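Local coordinates for protein pectate lyase/Amb allergen (PDB 4HWV) that probably cleaves pectate in plant cell walls by calcium-dependent elimination, as a secreted enzyme of polysaccharide lyase family 1, at residues H113-S117 and Q118-W122; A453-P456 and S457-Y460. All coordinates share one frame; numbering follows the deposited sequence.

Contact 1 (113-122) comes first along the chain and contact 2 (453-460) well after it, and both are local contacts, a helix start and a 3-10 turn. Their centres lie 54 Å apart, with nearest atoms about 40 Å from each other, on opposite sides of the centre of the chain. Contact 1 opens helix 118-129, in the helical region that precedes most of the parallel beta-helix strands; contact 2 belongs to the loop between helices 438-445 and 470-477, which packs on strands 345-356 and 376-387. Both lie away from the calcium site of Asp227, Asp278 and Asp282, so each orders its own region: contact 1 beside the second subunit, contact 2 against the beta-helix.

Contact 1 (H113-S117 and Q118-W122); sequences HGYAS and QASLW
Ser117 caps the first turn of helix 118-129: its OG accepts the backbone N of Ser120 at 2.9 Å, with an N-H...O angle of 156°. The torsion (chi1 67°) sets OG between the backbone N and the carbonyl carbon, where it meets the N-H of Ser120. Ser117 O then takes the N of Leu121 at 3.2 Å, the first i to i+4 bond of the helix.

The tightest packing is between Leu121 and the face of Tyr115. Leu121 CD1 stands over the centre of the Tyr115 ring, 3.9 Å from its centroid and 12° off the normal, a CH-pi contact in which the two side chains cross at about a right angle. A polar atom, Ser120 OG, lies at the edge of the same ring, in its plane, 3.5 Å from Tyr115 CD1. Val104 of helix 100-105 and Pro144 and Ala147 of helix 143-159 also touch this tyrosine, and its OH is hydrogen-bonded to Asp124 OD2.

On the looser side a water links the two segments: it accepts from Ala116 N at 2.9 Å and pairs with Ser120 OG, also at 2.9 Å. Nearby, Ser123 of the second subunit packs on Ser117 and Ser120. The chemistry implies a helix start fixed twice, by a hydroxyl that satisfies an end amide and by an aromatic face seated against the first turn.

Contact 2 (A453-P456 and S457-Y460); sequences AWKP and SDFY
Pro456 O takes two donors, the backbone N of Phe459 and of Tyr460. The bond from Phe459 N is 2.9 Å long, its donor standing 49° out of the carbonyl plane, whereas Tyr460 N approaches nearly end-on, at a C=O...N angle of 162° and 3.2 Å from Pro456 O. One residue earlier, Lys455 O accepts Asp458 N at 3.1 Å, again from above the carbonyl plane. The i to i+3 spacing of the Lys455-Asp458 and Pro456-Phe459 bonds is that of a short 3-10 turn, and the Pro456-Tyr460 bond reaches one residue further.

Lys455 N lies outside this pattern and is satisfied by a water, which accepts from it at 3.1 Å and donates to Asp458 OD2 at 2.8 Å. The carboxylate is placed for this by its CG lying anti to its own carbonyl carbon (chi1 -74°). It also rests beside the aliphatic part of Lys455, whose NZ remains 5.8 Å from Asp458 OD2, too far for a salt bridge.

In the fold, this turn lies against the parallel beta-helix: Trp454 touches Met345 and His347 of strand 345-356, and Pro456 meets His347 as well as His378 of strand 376-387. The Tyr460 ring turns one face to Pro456 O, which sits over its centre, while Pro456 CB lies 3.6 Å from Tyr460 OH. That hydroxyl is hydrogen-bonded to His347 ND1 and Thr325 OG1. The side chains of Trp454 and Phe459 cross at about a right angle, with Phe459 CE2 near the indole edge, and Phe459 O is hydrogen-bonded to His29 ND1.

Contact 1 (H113-S117 and Q118-W122)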
ATOM      1  N   HIS A 113       1.054 -32.425  -9.682  1.00 11.25           N
ATOM      2  CA  HIS A 113       0.771 -31.856 -10.996  1.00 11.00           C
ATOM      3  C   HIS A 113       1.992 -31.347 -11.757  1.00 11.29           C
ATOM      4  O   HIS A 113       1.883 -30.960 -12.909  1.00 12.53           O
ATOM      5  CB  HIS A 113      -0.300 -30.778 -10.875  1.00 11.09           C
ATOM      6  CG  HIS A 113      -1.569 -31.297 -10.294  1.00 11.08           C
ATOM      7  ND1 HIS A 113      -2.395 -32.163 -10.983  1.00 12.11           N
ATOM      8  CD2 HIS A 113      -2.124 -31.137  -9.069  1.00 11.34           C
ATOM      9  CE1 HIS A 113      -3.423 -32.484 -10.218  1.00 12.15           C
ATOM     10  NE2 HIS A 113      -3.276 -31.885  -9.046  1.00 11.85           N
ATOM     11  N   GLY A 114       3.155 -31.389 -11.123  1.00 10.77           N
ATOM     12  CA  GLY A 114       4.409 -31.164 -11.812  1.00 11.03           C
ATOM     13  C   GLY A 114       4.764 -29.725 -12.125  1.00 10.66           C
ATOM     14  O   GLY A 114       5.680 -29.481 -12.900  1.00 11.61           O
ATOM     15  N   TYR A 115       4.043 -28.760 -11.562  1.00  9.56           N
ATOM     16  CA  TYR A 115       4.371 -27.352 -11.819  1.00  8.90           C
ATOM     17  C   TYR A 115       5.675 -26.936 -11.156  1.00  8.23           C
ATOM     18  O   TYR A 115       5.841 -27.102  -9.947  1.00  9.13           O
ATOM     19  CB  TYR A 115       3.219 -26.428 -11.401  1.00  7.83           C
ATOM     20  CG  TYR A 115       2.135 -26.488 -12.457  1.00  7.22           C
ATOM     21  CD1 TYR A 115       2.274 -25.773 -13.646  1.00  8.33           C
ATOM     22  CD2 TYR A 115       0.999 -27.292 -12.290  1.00  7.45           C
ATOM     23  CE1 TYR A 115       1.327 -25.840 -14.631  1.00  8.24           C
ATOM     24  CE2 TYR A 115       0.048 -27.376 -13.285  1.00  7.89           C
ATOM     25  CZ  TYR A 115       0.215 -26.649 -14.451  1.00  8.28           C
ATOM     26  OH  TYR A 115      -0.735 -26.739 -15.432  1.00 10.06           O
ATOM     27  N   ALA A 116       6.590 -26.388 -11.959  1.00  7.71           N
ATOM     28  CA  ALA A 116       7.923 -26.021 -11.494  1.00  7.90           C
ATOM     29  C   ALA A 116       7.990 -24.574 -11.026  1.00  7.16           C
ATOM     30  O   ALA A 116       8.990 -24.165 -10.446  1.00  8.71           O
ATOM     31  CB  ALA A 116       8.949 -26.251 -12.587  1.00  9.36           C
ATOM     32  N   SER A 117       6.922 -23.814 -11.263  1.00  6.08           N
ATOM     33  CA  SER A 117       6.864 -22.418 -10.854  1.00  5.58           C
ATOM     34  C   SER A 117       5.426 -21.939 -10.819  1.00  5.06           C
ATOM     35  O   SER A 117       4.554 -22.479 -11.519  1.00  5.89           O
ATOM     36  CB  SER A 117       7.650 -21.535 -11.828  1.00  6.06           C
ATOM     37  OG  SER A 117       7.027 -21.508 -13.109  1.00  6.70           O
ATOM     38  N   GLN A 118       5.193 -20.895 -10.029  1.00  4.54           N
ATOM     39  CA  GLN A 118       3.947 -20.161 -10.087  1.00  4.84           C
ATOM     40  C   GLN A 118       3.735 -19.573 -11.495  1.00  4.57           C
ATOM     41  O   GLN A 118       2.622 -19.592 -12.022  1.00  5.61           O
ATOM     42  CB  GLN A 118       3.930 -19.076  -9.004  1.00  5.67           C
ATOM     43  CG  GLN A 118       2.926 -17.932  -9.203  1.00  7.29           C
ATOM     44  CD  GLN A 118       1.480 -18.329  -9.011  1.00  8.43           C
ATOM     45  OE1 GLN A 118       1.107 -19.500  -9.129  1.00  7.68           O
ATOM     46  NE2 GLN A 118       0.647 -17.344  -8.711  1.00 10.71           N
ATOM     47  N   ALA A 119       4.803 -19.088 -12.124  1.00  4.07           N
ATOM     48  CA  ALA A 119       4.676 -18.497 -13.451  1.00  4.48           C
ATOM     49  C   ALA A 119       4.084 -19.512 -14.437  1.00  4.82           C
ATOM     50  O   ALA A 119       3.225 -19.180 -15.260  1.00  4.70           O
ATOM     51  CB  ALA A 119       6.031 -18.023 -13.936  1.00  4.60           C
ATOM     52  N   SER A 120       4.571 -20.745 -14.370  1.00  4.48           N
ATOM     53  CA  SER A 120       4.077 -21.787 -15.262  1.00  5.37           C
ATOM     54  C   SER A 120       2.609 -22.126 -14.976  1.00  5.43           C
ATOM     55  O   SER A 120       1.807 -22.259 -15.897  1.00  5.84           O
ATOM     56  CB  SER A 120       4.957 -23.029 -15.146  1.00  6.95           C
ATOM     57  OG  SER A 120       4.388 -24.115 -15.848  1.00  8.09           O
ATOM     58  N   LEU A 121       2.259 -22.257 -13.698  1.00  5.15           N
ATOM     59  CA  LEU A 121       0.885 -22.541 -13.319  1.00  5.28           C
ATOM     60  C   LEU A 121      -0.038 -21.431 -13.803  1.00  5.31           C
ATOM     61  O   LEU A 121      -1.077 -21.703 -14.418  1.00  5.99           O
ATOM     62  CB  LEU A 121       0.801 -22.714 -11.801  1.00  6.05           C
ATOM     63  CG  LEU A 121      -0.634 -22.878 -11.257  1.00  6.80           C
ATOM     64  CD1 LEU A 121      -1.391 -24.031 -11.930  1.00  7.73           C
ATOM     65  CD2 LEU A 121      -0.563 -23.083  -9.764  1.00  7.75           C
ATOM     66  N   TRP A 122       0.332 -20.187 -13.511  1.00  5.46           N
ATOM     67  CA  TRP A 122      -0.501 -19.052 -13.878  1.00  5.23           C
ATOM     68  C   TRP A 122      -0.664 -18.956 -15.394  1.00  5.43           C
ATOM     69  O   TRP A 122      -1.776 -18.754 -15.884  1.00  6.37           O
ATOM     70  CB  TRP A 122       0.122 -17.779 -13.310  1.00  5.98           C
ATOM     71  CG  TRP A 122      -0.649 -16.497 -13.515  1.00  5.11           C
ATOM     72  CD1 TRP A 122      -0.231 -15.416 -14.222  1.00  5.61           C
ATOM     73  CD2 TRP A 122      -1.932 -16.155 -12.970  1.00  5.50           C
ATOM     74  NE1 TRP A 122      -1.170 -14.412 -14.149  1.00  6.28           N
ATOM     75  CE2 TRP A 122      -2.225 -14.844 -13.392  1.00  5.72           C
ATOM     76  CE3 TRP A 122      -2.861 -16.834 -12.173  1.00  6.40           C
ATOM     77  CZ2 TRP A 122      -3.400 -14.187 -13.040  1.00  5.84           C
ATOM     78  CZ3 TRP A 122      -4.036 -16.178 -11.824  1.00  6.65           C
ATOM     79  CH2 TRP A 122      -4.299 -14.872 -12.267  1.00  5.59           C
TER
HETATM   80  O   HOH W   1       6.194 -26.114 -14.795  1.00 13.34           O

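Contact 2 (A453-P456 and S457-Y460)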
ATOM      1  N   ALA A 453     -40.726  -5.134  12.072  1.00 14.08           N
ATOM      2  CA  ALA A 453     -41.445  -5.722  13.199  1.00 14.20           C
ATOM      3  C   ALA A 453     -40.482  -6.090  14.318  1.00 14.02           C
ATOM      4  O   ALA A 453     -40.772  -6.975  15.126  1.00 16.00           O
ATOM      5  CB  ALA A 453     -42.243  -6.945  12.750  1.00 15.23           C
ATOM      6  N   TRP A 454     -39.335  -5.412  14.365  1.00 11.66           N
ATOM      7  CA  TRP A 454     -38.456  -5.488  15.532  1.00 10.40           C
ATOM      8  C   TRP A 454     -37.833  -4.140  15.788  1.00 10.41           C
ATOM      9  O   TRP A 454     -37.763  -3.293  14.906  1.00 11.41           O
ATOM     10  CB  TRP A 454     -37.340  -6.525  15.344  1.00 10.38           C
ATOM     11  CG  TRP A 454     -36.193  -6.039  14.496  1.00 10.24           C
ATOM     12  CD1 TRP A 454     -36.232  -5.783  13.156  1.00 10.55           C
ATOM     13  CD2 TRP A 454     -34.836  -5.776  14.915  1.00  9.53           C
ATOM     14  NE1 TRP A 454     -34.991  -5.390  12.710  1.00  9.78           N
ATOM     15  CE2 TRP A 454     -34.120  -5.360  13.767  1.00  9.28           C
ATOM     16  CE3 TRP A 454     -34.157  -5.861  16.142  1.00  9.63           C
ATOM     17  CZ2 TRP A 454     -32.760  -5.033  13.804  1.00  9.58           C
ATOM     18  CZ3 TRP A 454     -32.802  -5.529  16.185  1.00  9.40           C
ATOM     19  CH2 TRP A 454     -32.116  -5.125  15.013  1.00  9.34           C
ATOM     20  N   LYS A 455     -37.371  -3.938  17.009  1.00 10.21           N
ATOM     21  CA  LYS A 455     -36.521  -2.793  17.274  1.00 12.06           C
ATOM     22  C   LYS A 455     -35.427  -3.166  18.249  1.00  9.19           C
ATOM     23  O   LYS A 455     -35.657  -3.885  19.225  1.00  8.45           O
ATOM     24  CB  LYS A 455     -37.313  -1.595  17.771  1.00 16.49           C
ATOM     25  CG  LYS A 455     -38.059  -1.839  19.056  1.00 19.05           C
ATOM     26  CD  LYS A 455     -39.105  -0.728  19.301  1.00 22.00           C
ATOM     27  CE  LYS A 455     -39.888  -0.427  18.044  1.00 24.16           C
ATOM     28  NZ  LYS A 455     -41.240   0.145  18.319  1.00 25.32           N
ATOM     29  N   PRO A 456     -34.211  -2.695  17.967  1.00  7.81           N
ATOM     30  CA  PRO A 456     -33.077  -3.084  18.816  1.00  7.24           C
ATOM     31  C   PRO A 456     -33.211  -2.645  20.269  1.00  6.26           C
ATOM     32  O   PRO A 456     -32.664  -3.336  21.117  1.00  6.25           O
ATOM     33  CB  PRO A 456     -31.867  -2.443  18.132  1.00  7.86           C
ATOM     34  CG  PRO A 456     -32.413  -1.474  17.129  1.00  8.45           C
ATOM     35  CD  PRO A 456     -33.796  -1.934  16.770  1.00  7.86           C
ATOM     36  N   SER A 457     -33.937  -1.564  20.564  1.00  6.96           N
ATOM     37  CA  SER A 457     -34.077  -1.124  21.955  1.00  7.70           C
ATOM     38  C   SER A 457     -34.821  -2.148  22.828  1.00  8.63           C
ATOM     39  O   SER A 457     -34.766  -2.069  24.057  1.00  9.52           O
ATOM     40  CB  SER A 457     -34.753   0.250  22.030  1.00  8.78           C
ATOM     41  OG  SER A 457     -36.045   0.185  21.447  1.00  9.97           O
ATOM     42  N   ASP A 458     -35.526  -3.093  22.210  1.00  8.43           N
ATOM     43  CA  ASP A 458     -36.125  -4.184  22.988  1.00  9.09           C
ATOM     44  C   ASP A 458     -35.086  -5.159  23.532  1.00  9.23           C
ATOM     45  O   ASP A 458     -35.375  -5.931  24.451  1.00 10.66           O
ATOM     46  CB  ASP A 458     -37.142  -4.963  22.156  1.00 10.36           C
ATOM     47  CG  ASP A 458     -38.452  -4.211  21.953  1.00 13.16           C
ATOM     48  OD1 ASP A 458     -38.740  -3.264  22.716  1.00 14.60           O
ATOM     49  OD2 ASP A 458     -39.205  -4.607  21.044  1.00 14.92           O
ATOM     50  N   PHE A 459     -33.887  -5.140  22.963  1.00  7.81           N
ATOM     51  CA  PHE A 459     -32.881  -6.156  23.268  1.00  7.45           C
ATOM     52  C   PHE A 459     -31.639  -5.621  23.970  1.00  7.17           C
ATOM     53  O   PHE A 459     -30.886  -6.378  24.595  1.00  8.41           O
ATOM     54  CB  PHE A 459     -32.514  -6.894  21.974  1.00  7.54           C
ATOM     55  CG  PHE A 459     -33.699  -7.527  21.327  1.00  8.53           C
ATOM     56  CD1 PHE A 459     -34.236  -8.694  21.845  1.00  9.13           C
ATOM     57  CD2 PHE A 459     -34.319  -6.933  20.253  1.00  9.22           C
ATOM     58  CE1 PHE A 459     -35.355  -9.255  21.285  1.00 10.29           C
ATOM     59  CE2 PHE A 459     -35.443  -7.509  19.700  1.00 10.44           C
ATOM     60  CZ  PHE A 459     -35.938  -8.660  20.214  1.00 11.07           C
ATOM     61  N   TYR A 460     -31.414  -4.319  23.855  1.00  6.32           N
ATOM     62  CA  TYR A 460     -30.325  -3.656  24.561  1.00  6.15           C
ATOM     63  C   TYR A 460     -30.605  -2.161  24.605  1.00  6.90           C
ATOM     64  O   TYR A 460     -31.319  -1.637  23.751  1.00  7.54           O
ATOM     65  CB  TYR A 460     -28.956  -3.944  23.928  1.00  6.13           C
ATOM     66  CG  TYR A 460     -28.845  -3.756  22.433  1.00  5.01           C
ATOM     67  CD1 TYR A 460     -28.594  -2.509  21.865  1.00  5.04           C
ATOM     68  CD2 TYR A 460     -28.963  -4.849  21.593  1.00  5.06           C
ATOM     69  CE1 TYR A 460     -28.472  -2.362  20.480  1.00  5.15           C
ATOM     70  CE2 TYR A 460     -28.839  -4.731  20.239  1.00  4.60           C
ATOM     71  CZ  TYR A 460     -28.587  -3.486  19.680  1.00  4.45           C
ATOM     72  OH  TYR A 460     -28.431  -3.374  18.316  1.00  4.90           O
TER
HETATM   73  O   HOH W   2     -38.561  -6.142  18.850  1.00 18.14           O